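Local coordinates for protein cysteine synthase (Fusobacterium nucleatum subsp. nucleatum strain ATCC 25586, PDB 5XEM) that probably makes L-cysteine and acetate from O-acetyl-L-serine and hydrogen sulfide with the help of pyridoxal 5'-phosphate, and can also produce hydrogen sulfide, at residues Phe28-Gly38 and Asn285-Ser296; Phe175-Gly183 and Gly224-Val235. All coordinates share one frame; numbering follows the deposited sequence.

Interaction 1 of 2, residues Phe28-Gly38 and Asn285-Ser296; sequences FGNEIYVKLEG and NADKGLKIVVLS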
loop_
_atom_site.group_PDB
_atom_site.type_symbol
_atom_site.label_atom_id
_atom_site.label_comp_id
_atom_site.label_asym_id
_atom_site.label_seq_id
_atom_site.Cartn_x
_atom_site.Cartn_y
_atom_site.Cartn_z
ATOM N N PHE A 28 -13.517 11.790 22.135
ATOM C CA PHE A 28 -14.582 12.041 23.116
ATOM C C PHE A 28 -14.593 11.053 24.264
ATOM O O PHE A 28 -15.656 10.551 24.659
ATOM C CB PHE A 28 -15.943 12.095 22.419
ATOM C CG PHE A 28 -15.948 12.991 21.215
ATOM C CD1 PHE A 28 -15.776 14.358 21.360
ATOM C CD2 PHE A 28 -16.058 12.459 19.932
ATOM C CE1 PHE A 28 -15.741 15.191 20.245
ATOM C CE2 PHE A 28 -16.030 13.285 18.818
ATOM C CZ PHE A 28 -15.868 14.647 18.972
ATOM N N GLY A 29 -13.408 10.780 24.801
ATOM C CA GLY A 29 -13.267 9.901 25.955
ATOM C C GLY A 29 -13.566 8.420 25.746
ATOM O O GLY A 29 -13.774 7.681 26.708
ATOM N N ASN A 30 -13.586 7.973 24.492
ATOM C CA ASN A 30 -13.575 6.542 24.185
ATOM C C ASN A 30 -12.353 6.246 23.342
ATOM O O ASN A 30 -11.825 7.144 22.734
ATOM C CB ASN A 30 -14.832 6.163 23.428
ATOM C CG ASN A 30 -16.087 6.417 24.238
ATOM O OD1 ASN A 30 -16.225 5.890 25.354
ATOM N ND2 ASN A 30 -17.010 7.209 23.685
ATOM N N GLU A 31 -11.913 4.994 23.310
ATOM C CA GLU A 31 -10.753 4.616 22.497
ATOM C C GLU A 31 -11.232 4.083 21.138
ATOM O O GLU A 31 -12.061 3.162 21.078
ATOM C CB GLU A 31 -9.927 3.571 23.229
ATOM C CG GLU A 31 -9.406 4.061 24.566
ATOM C CD GLU A 31 -8.498 3.063 25.246
ATOM O OE1 GLU A 31 -8.926 1.916 25.488
ATOM O OE2 GLU A 31 -7.341 3.425 25.537
ATOM N N ILE A 32 -10.733 4.680 20.055
ATOM C CA ILE A 32 -11.049 4.215 18.708
ATOM C C ILE A 32 -9.796 3.608 18.079
ATOM O O ILE A 32 -8.740 4.232 18.070
ATOM C CB ILE A 32 -11.575 5.333 17.793
ATOM C CG1 ILE A 32 -12.811 6.005 18.412
ATOM C CG2 ILE A 32 -11.935 4.747 16.421
ATOM C CD1 ILE A 32 -13.460 7.070 17.544
ATOM N N TYR A 33 -9.939 2.373 17.616
ATOM C CA TYR A 33 -8.879 1.628 16.920
ATOM C C TYR A 33 -9.323 1.423 15.479
ATOM O O TYR A 33 -10.469 1.036 15.243
ATOM C CB TYR A 33 -8.695 0.260 17.560
ATOM C CG TYR A 33 -8.214 0.327 18.985
ATOM C CD1 TYR A 33 -6.851 0.397 19.275
ATOM C CD2 TYR A 33 -9.112 0.318 20.046
ATOM C CE1 TYR A 33 -6.402 0.475 20.581
ATOM C CE2 TYR A 33 -8.672 0.378 21.360
ATOM C CZ TYR A 33 -7.322 0.465 21.614
ATOM O OH TYR A 33 -6.876 0.526 22.913
ATOM N N VAL A 34 -8.430 1.659 14.525
ATOM C CA VAL A 34 -8.761 1.482 13.118
ATOM C C VAL A 34 -8.026 0.232 12.638
ATOM O O VAL A 34 -6.819 0.100 12.826
ATOM C CB VAL A 34 -8.365 2.720 12.297
ATOM C CG1 VAL A 34 -8.666 2.537 10.814
ATOM C CG2 VAL A 34 -9.077 3.965 12.842
ATOM N N LYS A 35 -8.769 -0.689 12.044
ATOM C CA LYS A 35 -8.175 -1.897 11.483
ATOM C C LYS A 35 -7.862 -1.590 10.020
ATOM O O LYS A 35 -8.776 -1.316 9.230
ATOM C CB LYS A 35 -9.098 -3.086 11.622
ATOM C CG LYS A 35 -8.384 -4.380 11.188
ATOM C CD LYS A 35 -8.987 -5.631 11.755
ATOM C CE LYS A 35 -8.321 -6.899 11.263
ATOM N NZ LYS A 35 -6.923 -7.083 11.758
ATOM N N LEU A 36 -6.577 -1.561 9.693
ATOM C CA LEU A 36 -6.108 -1.020 8.404
ATOM C C LEU A 36 -6.054 -2.096 7.335
ATOM O O LEU A 36 -5.025 -2.718 7.129
ATOM C CB LEU A 36 -4.756 -0.363 8.563
ATOM C CG LEU A 36 -4.693 0.869 9.497
ATOM C CD1 LEU A 36 -3.224 1.315 9.694
ATOM C CD2 LEU A 36 -5.567 1.991 8.955
ATOM N N GLU A 37 -7.185 -2.331 6.666
ATOM C CA GLU A 37 -7.231 -3.368 5.631
ATOM C C GLU A 37 -6.510 -2.928 4.350
ATOM O O GLU A 37 -6.263 -3.723 3.454
ATOM C CB GLU A 37 -8.665 -3.786 5.347
ATOM C CG GLU A 37 -9.312 -4.425 6.564
ATOM C CD GLU A 37 -8.765 -5.816 6.805
ATOM O OE1 GLU A 37 -8.835 -6.640 5.866
ATOM O OE2 GLU A 37 -8.272 -6.083 7.921
ATOM N N GLY A 38 -6.144 -1.656 4.287
ATOM C CA GLY A 38 -5.244 -1.192 3.259
ATOM C C GLY A 38 -3.849 -1.790 3.327
ATOM O O GLY A 38 -3.109 -1.682 2.377
ATOM N N ASN A 285 -21.918 8.844 22.807
ATOM C CA ASN A 285 -21.654 7.985 23.953
ATOM C C ASN A 285 -20.359 8.377 24.634
ATOM O O ASN A 285 -19.587 7.517 25.082
ATOM C CB ASN A 285 -21.603 6.521 23.510
ATOM C CG ASN A 285 -22.940 6.015 23.027
ATOM O OD1 ASN A 285 -23.696 5.417 23.791
ATOM N ND2 ASN A 285 -23.261 6.282 21.768
ATOM N N ALA A 286 -20.139 9.682 24.727
ATOM C CA ALA A 286 -18.883 10.246 25.203
ATOM C C ALA A 286 -18.505 9.766 26.584
ATOM O O ALA A 286 -19.378 9.507 27.428
ATOM C CB ALA A 286 -18.936 11.763 25.192
ATOM N N ASP A 287 -17.199 9.634 26.795
ATOM C CA ASP A 287 -16.627 9.344 28.096
ATOM C C ASP A 287 -17.252 8.148 28.806
ATOM O O ASP A 287 -17.705 8.261 29.944
ATOM C CB ASP A 287 -16.732 10.589 28.962
ATOM C CG ASP A 287 -16.074 11.787 28.317
ATOM O OD1 ASP A 287 -14.833 11.877 28.364
ATOM O OD2 ASP A 287 -16.799 12.633 27.753
ATOM N N LYS A 288 -17.276 7.009 28.122
ATOM C CA LYS A 288 -17.662 5.740 28.722
ATOM C C LYS A 288 -16.520 4.739 28.652
ATOM O O LYS A 288 -16.708 3.576 29.006
ATOM C CB LYS A 288 -18.877 5.160 28.008
ATOM C CG LYS A 288 -20.151 5.972 28.132
ATOM C CD LYS A 288 -21.283 5.255 27.421
ATOM C CE LYS A 288 -22.608 5.994 27.554
ATOM N NZ LYS A 288 -22.516 7.394 27.043
ATOM N N GLY A 289 -15.346 5.183 28.189
ATOM C CA GLY A 289 -14.184 4.309 27.976
ATOM C C GLY A 289 -14.402 3.124 27.031
ATOM O O GLY A 289 -13.743 2.095 27.163
ATOM N N LEU A 290 -15.312 3.266 26.072
ATOM C CA LEU A 290 -15.634 2.183 25.141
ATOM C C LEU A 290 -14.444 1.896 24.224
ATOM O O LEU A 290 -13.684 2.797 23.877
ATOM C CB LEU A 290 -16.839 2.534 24.266
ATOM C CG LEU A 290 -18.137 2.917 24.974
ATOM C CD1 LEU A 290 -19.129 3.495 23.970
ATOM C CD2 LEU A 290 -18.725 1.728 25.708
ATOM N N LYS A 291 -14.259 0.635 23.875
ATOM C CA LYS A 291 -13.237 0.260 22.898
ATOM C C LYS A 291 -13.993 0.056 21.600
ATOM O O LYS A 291 -14.847 -0.851 21.484
ATOM C CB LYS A 291 -12.502 -0.988 23.342
ATOM C CG LYS A 291 -11.601 -0.746 24.552
ATOM C CD LYS A 291 -10.571 -1.852 24.708
ATOM C CE LYS A 291 -9.805 -1.766 26.024
ATOM N NZ LYS A 291 -8.568 -0.939 25.937
ATOM N N ILE A 292 -13.721 0.944 20.649
ATOM C CA ILE A 292 -14.497 1.019 19.410
ATOM C C ILE A 292 -13.556 0.641 18.278
ATOM O O ILE A 292 -12.487 1.238 18.154
ATOM C CB ILE A 292 -15.042 2.435 19.157
ATOM C CG1 ILE A 292 -15.882 2.924 20.352
ATOM C CG2 ILE A 292 -15.855 2.473 17.858
ATOM C CD1 ILE A 292 -16.570 4.260 20.121
ATOM N N VAL A 293 -13.936 -0.358 17.490
ATOM C CA VAL A 293 -13.126 -0.759 16.317
ATOM C C VAL A 293 -13.827 -0.324 15.053
ATOM O O VAL A 293 -15.043 -0.566 14.886
ATOM C CB VAL A 293 -12.866 -2.271 16.273
ATOM C CG1 VAL A 293 -12.102 -2.652 14.994
ATOM C CG2 VAL A 293 -12.075 -2.727 17.503
ATOM N N VAL A 294 -13.073 0.359 14.181
ATOM C CA VAL A 294 -13.545 0.811 12.889
ATOM C C VAL A 294 -12.747 0.034 11.834
ATOM O O VAL A 294 -11.519 0.004 11.885
ATOM C CB VAL A 294 -13.292 2.325 12.715
ATOM C CG1 VAL A 294 -13.465 2.792 11.265
ATOM C CG2 VAL A 294 -14.215 3.087 13.655
ATOM N N LEU A 295 -13.443 -0.602 10.903
ATOM C CA LEU A 295 -12.776 -1.257 9.808
ATOM C C LEU A 295 -12.503 -0.209 8.741
ATOM O O LEU A 295 -13.425 0.407 8.261
ATOM C CB LEU A 295 -13.621 -2.388 9.241
ATOM C CG LEU A 295 -12.850 -3.334 8.311
ATOM C CD1 LEU A 295 -12.013 -4.317 9.130
ATOM C CD2 LEU A 295 -13.765 -4.063 7.373
ATOM N N SER A 296 -11.229 -0.009 8.411
ATOM C CA SER A 296 -10.801 0.784 7.252
ATOM C C SER A 296 -10.667 -0.162 6.069
ATOM O O SER A 296 -9.706 -0.955 6.010
ATOM C CB SER A 296 -9.454 1.464 7.490
ATOM O OG SER A 296 -8.931 2.022 6.280
HETATM O O HOH W 1 -6.564 0.791 5.582
#
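With CG beside its own backbone N (chi1 -62°), N30 turns its amide into the loop leading up to L290, and both ends of that amide are used. OD1 accepts from L290 N at 2.9 Å and from K288 N at 3.2 Å, the two donors coming from opposite faces of the amide plane. ND2 gives a nearly straight bond to N285 O (2.9 Å) and has a second partner in S282 OG; N285 O lies in the plane of the N30 amide, whereas ND2 sits well above the N285 carbonyl plane.

E31 and K291 run side by side off one face of the sheet, and a bend at the last torsion of K291 (chi4 -90°) brings NZ to E31 OE1 in a 2.9 Å salt bridge. From here strands 31-36 and 291-296 form a parallel ladder, with Y33 N to I292 O (2.8 Å) among its straightest rungs. On the other face, beneath helix 269-284, I32 CG2 meets V294 CG2 at 4.0 Å. Further along, V34 CG1 rests 3.6 Å from S296 CB, while S296 OG bonds T271 OG1 and a water that also takes the G38 N-H.

The pairing therefore changes character along its length: N30 ties three loop backbone groups with one amide whose flip is fixed, a salt bridge follows, and regular parallel backbone bonding takes over in the largely buried middle of the strands.

Interaction 2 of 2, residues Phe175-Gly183 and Gly224-Val235; sequences FICGTGTGG and GMGMSIGGIPAV. With PLP (pyridoxal-5'-phosphate), chain D; 85F ((2R)-2-azanyl-3-[(2R)-2-azanyl-3-oxidanyl-3-oxidanylidene-propyl]sulfanyl-propanoic acid), chain C.
M225 lays its CB and CG against T179 O, with CG 3.3 Å from that oxygen; an extended chi2 (170°) carries SD on to lie 3.9 Å from G178 CA, and the bend comes only beyond the sulfur, at CE. The same T179 O accepts from G226 N at 3.0 Å, in the carbonyl plane. M227 behaves differently: its chain stays extended to the end (chi3 -176°), passing G180 O with CG and finishing with CE against T179 OG1, whose own polar partner is V204 O.

T181 turns its hydroxyl to the cofactor phosphate. OG1 sits between the backbone N and the carbonyl carbon (chi1 71°), where it donates to PLP O2P (2.8 Å), accepts from G183 N in an ST turn, and is also bonded by N152 ND2. Its CB packs on V235 CG2 at 3.9 Å. T181 O, by contrast, is buried under P233 and V235 CG2 and has no polar partner in the model. The phosphate is further gripped by the backbone amides of G180, T181 and G182, in the glycine-rich loop that leads into helix 183-195.

On the 224-235 side, the outer amino group of the lanthionine, 85F NZ2, bonds G224 O at 2.8 Å and G226 O at 2.9 Å, with a weak third bond to M225 O. S228 takes the carboxylate with two donors, N to OH2 and OG to OH1, the latter 2.7 Å long.

Loop 178-183 thus meets the phosphate with N-H groups and a hydroxyl, and the start of helix 183-195 probably adds to the pull. Segment 224-235 offers both kinds of group: donors for the carboxylate, and carbonyls that would probably favour the protonated amine.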
loop_
_atom_site.group_PDB
_atom_site.type_symbol
_atom_site.label_atom_id
_atom_site.label_comp_id
_atom_site.label_asym_id
_atom_site.label_seq_id
_atom_site.Cartn_x
_atom_site.Cartn_y
_atom_site.Cartn_z
ATOM N N PHE A 175 -18.186 -2.225 17.221
ATOM C CA PHE A 175 -17.567 -2.465 15.915
ATOM C C PHE A 175 -18.411 -1.698 14.913
ATOM O O PHE A 175 -19.639 -1.816 14.925
ATOM C CB PHE A 175 -17.566 -3.972 15.604
ATOM C CG PHE A 175 -17.184 -4.312 14.183
ATOM C CD1 PHE A 175 -15.892 -4.080 13.734
ATOM C CD2 PHE A 175 -18.111 -4.883 13.309
ATOM C CE1 PHE A 175 -15.520 -4.382 12.426
ATOM C CE2 PHE A 175 -17.745 -5.202 12.008
ATOM C CZ PHE A 175 -16.448 -4.937 11.566
ATOM N N ILE A 176 -17.770 -0.882 14.067
ATOM C CA ILE A 176 -18.475 -0.047 13.112
ATOM C C ILE A 176 -17.813 -0.306 11.770
ATOM O O ILE A 176 -16.583 -0.237 11.679
ATOM C CB ILE A 176 -18.450 1.455 13.498
ATOM C CG1 ILE A 176 -19.281 1.660 14.782
ATOM C CG2 ILE A 176 -19.002 2.312 12.356
ATOM C CD1 ILE A 176 -19.150 2.995 15.461
ATOM N N CYS A 177 -18.628 -0.614 10.752
ATOM C CA CYS A 177 -18.129 -1.045 9.452
ATOM C C CYS A 177 -18.983 -0.505 8.307
ATOM O O CYS A 177 -20.224 -0.543 8.368
ATOM C CB CYS A 177 -18.112 -2.577 9.408
ATOM S SG CYS A 177 -17.261 -3.299 7.997
ATOM N N GLY A 178 -18.325 0.001 7.267
ATOM C CA GLY A 178 -19.027 0.471 6.093
ATOM C C GLY A 178 -19.612 -0.690 5.318
ATOM O O GLY A 178 -19.105 -1.801 5.413
ATOM N N THR A 179 -20.669 -0.445 4.548
ATOM C CA THR A 179 -21.326 -1.496 3.773
ATOM C C THR A 179 -21.442 -1.189 2.282
ATOM O O THR A 179 -21.645 -0.038 1.864
ATOM C CB THR A 179 -22.761 -1.811 4.299
ATOM O OG1 THR A 179 -23.604 -0.638 4.166
ATOM C CG2 THR A 179 -22.684 -2.260 5.751
ATOM N N GLY A 180 -21.316 -2.255 1.503
ATOM C CA GLY A 180 -21.600 -2.285 0.079
ATOM C C GLY A 180 -22.293 -3.621 -0.210
ATOM O O GLY A 180 -23.511 -3.662 -0.445
ATOM N N THR A 181 -21.537 -4.719 -0.192
ATOM C CA THR A 181 -22.170 -6.045 -0.160
ATOM C C THR A 181 -22.803 -6.329 1.228
ATOM O O THR A 181 -23.841 -6.997 1.327
ATOM C CB THR A 181 -21.204 -7.213 -0.484
ATOM O OG1 THR A 181 -20.277 -7.407 0.589
ATOM C CG2 THR A 181 -20.496 -7.028 -1.825
ATOM N N GLY A 182 -22.171 -5.797 2.266
ATOM C CA GLY A 182 -22.529 -6.003 3.653
ATOM C C GLY A 182 -21.778 -7.161 4.266
ATOM O O GLY A 182 -22.013 -7.538 5.432
ATOM N N GLY A 183 -20.878 -7.741 3.488
ATOM C CA GLY A 183 -20.177 -8.947 3.910
ATOM C C GLY A 183 -19.173 -8.728 4.992
ATOM O O GLY A 183 -19.092 -9.530 5.937
ATOM N N GLY A 224 -17.266 2.406 -3.208
ATOM C CA GLY A 224 -17.219 1.092 -2.562
ATOM C C GLY A 224 -18.424 0.856 -1.656
ATOM O O GLY A 224 -18.932 -0.284 -1.524
ATOM N N MET A 225 -18.918 1.915 -1.034
ATOM C CA MET A 225 -20.107 1.745 -0.176
ATOM C C MET A 225 -21.381 1.944 -1.021
ATOM O O MET A 225 -21.314 2.287 -2.205
ATOM C CB MET A 225 -20.046 2.700 1.005
ATOM C CG MET A 225 -19.239 2.158 2.171
ATOM S SD MET A 225 -18.909 3.340 3.483
ATOM C CE MET A 225 -20.616 3.790 3.915
ATOM N N GLY A 226 -22.530 1.708 -0.410
ATOM C CA GLY A 226 -23.809 1.846 -1.066
ATOM C C GLY A 226 -24.230 0.536 -1.699
ATOM O O GLY A 226 -23.405 -0.326 -1.977
ATOM N N MET A 227 -25.522 0.417 -1.952
ATOM C CA MET A 227 -26.134 -0.815 -2.464
ATOM C C MET A 227 -26.899 -0.486 -3.723
ATOM O O MET A 227 -27.960 0.121 -3.644
ATOM C CB MET A 227 -27.082 -1.346 -1.407
ATOM C CG MET A 227 -26.317 -2.000 -0.269
ATOM S SD MET A 227 -27.381 -2.471 1.115
ATOM C CE MET A 227 -26.173 -3.062 2.293
ATOM N N SER A 228 -26.351 -0.860 -4.878
ATOM C CA SER A 228 -26.943 -0.484 -6.170
ATOM C C SER A 228 -27.230 -1.645 -7.120
ATOM O O SER A 228 -27.342 -1.444 -8.356
ATOM C CB SER A 228 -26.094 0.587 -6.868
ATOM O OG SER A 228 -24.797 0.147 -7.245
ATOM N N ILE A 229 -27.350 -2.846 -6.582
ATOM C CA ILE A 229 -27.694 -4.015 -7.428
ATOM C C ILE A 229 -29.207 -4.199 -7.606
ATOM O O ILE A 229 -29.621 -5.128 -8.295
ATOM C CB ILE A 229 -27.067 -5.359 -6.944
ATOM C CG1 ILE A 229 -27.733 -5.872 -5.652
ATOM C CG2 ILE A 229 -25.566 -5.197 -6.787
ATOM C CD1 ILE A 229 -27.330 -7.286 -5.243
ATOM N N GLY A 230 -30.020 -3.349 -6.982
ATOM C CA GLY A 230 -31.488 -3.436 -7.113
ATOM C C GLY A 230 -32.170 -4.058 -5.914
ATOM O O GLY A 230 -33.319 -4.513 -6.003
ATOM N N GLY A 231 -31.481 -4.069 -4.783
ATOM C CA GLY A 231 -32.041 -4.614 -3.550
ATOM C C GLY A 231 -30.912 -4.828 -2.566
ATOM O O GLY A 231 -29.744 -4.529 -2.879
ATOM N N ILE A 232 -31.249 -5.338 -1.389
ATOM C CA ILE A 232 -30.251 -5.632 -0.367
ATOM C C ILE A 232 -29.535 -6.953 -0.678
ATOM O O ILE A 232 -30.176 -7.962 -0.909
ATOM C CB ILE A 232 -30.897 -5.671 1.038
ATOM C CG1 ILE A 232 -31.533 -4.318 1.361
ATOM C CG2 ILE A 232 -29.870 -6.023 2.106
ATOM C CD1 ILE A 232 -32.405 -4.327 2.595
ATOM N N PRO A 233 -28.189 -6.954 -0.715
ATOM C CA PRO A 233 -27.487 -8.207 -1.056
ATOM C C PRO A 233 -27.748 -9.344 -0.074
ATOM O O PRO A 233 -27.949 -9.096 1.090
ATOM C CB PRO A 233 -26.002 -7.805 -1.036
ATOM C CG PRO A 233 -26.017 -6.308 -1.154
ATOM C CD PRO A 233 -27.251 -5.862 -0.425
ATOM N N ALA A 234 -27.752 -10.586 -0.567
ATOM C CA ALA A 234 -28.012 -11.765 0.250
ATOM C C ALA A 234 -27.025 -11.917 1.396
ATOM O O ALA A 234 -27.367 -12.453 2.454
ATOM C CB ALA A 234 -27.968 -13.020 -0.636
ATOM N N VAL A 235 -25.792 -11.452 1.211
ATOM C CA VAL A 235 -24.774 -11.588 2.254
ATOM C C VAL A 235 -24.845 -10.569 3.392
ATOM O O VAL A 235 -24.115 -10.702 4.356
ATOM C CB VAL A 235 -23.332 -11.602 1.677
ATOM C CG1 VAL A 235 -23.156 -12.837 0.793
ATOM C CG2 VAL A 235 -23.039 -10.315 0.908
HETATM N N1 PLP D . -15.261 0.367 1.173
HETATM C C2 PLP D . -14.672 0.086 0.000
HETATM C C2A PLP D . -13.486 0.926 -0.476
HETATM C C3 PLP D . -15.113 -0.989 -0.792
HETATM O O3 PLP D . -14.491 -1.264 -1.966
HETATM C C4 PLP D . -16.187 -1.769 -0.369
HETATM C C4A PLP D . -16.700 -2.935 -1.196
HETATM C C5 PLP D . -16.774 -1.449 0.862
HETATM C C6 PLP D . -16.279 -0.381 1.608
HETATM C C5A PLP D . -17.937 -2.228 1.438
HETATM O O4P PLP D . -17.483 -3.556 1.882
HETATM P P PLP D . -18.454 -4.858 1.897
HETATM O O1P PLP D . -17.811 -5.914 2.609
HETATM O O2P PLP D . -18.713 -5.117 0.494
HETATM O O3P PLP D . -19.707 -4.353 2.520
HETATM N N 85F C . -16.663 -2.748 -2.509
HETATM C CA 85F C . -17.195 -3.772 -3.432
HETATM C CB 85F C . -18.553 -3.321 -4.012
HETATM S SG 85F C . -19.883 -3.328 -2.835
HETATM C CD 85F C . -21.377 -2.892 -3.753
HETATM C CE 85F C . -21.349 -1.489 -4.415
HETATM N NZ2 85F C . -20.939 -0.446 -3.465
HETATM C CZ1 85F C . -22.788 -1.178 -4.907
HETATM O OH1 85F C . -22.986 0.009 -5.304
HETATM O OH2 85F C . -23.683 -2.069 -4.887
HETATM C C 85F C . -16.222 -4.053 -4.557
HETATM O OXT 85F C . -15.026 -3.805 -4.343
HETATM O O 85F C . -16.686 -4.561 -5.609
#

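In the fold
Interaction 2 is nested in the chain loop that interaction 1 closes, and one sheet joins them although their centres are 21 Å apart. Strand 291-296 has strand 31-36 on one side and strand 174-178 on the other: V293 O and I176 N lie 2.9 Å apart, a probable hydrogen bond, and L295 CD2 packs on C177 SG at 3.6 Å. From that shared sheet, strand 174-178 runs into the phosphate loop. Interaction 1 is thus one strand removed from that loop, yet the L295 side chain comes within about 4 Å of that of S184, which bonds the cofactor. S270, another PLP partner, lies about 3 Å from the M225 side chain and about 7 Å from that of S296.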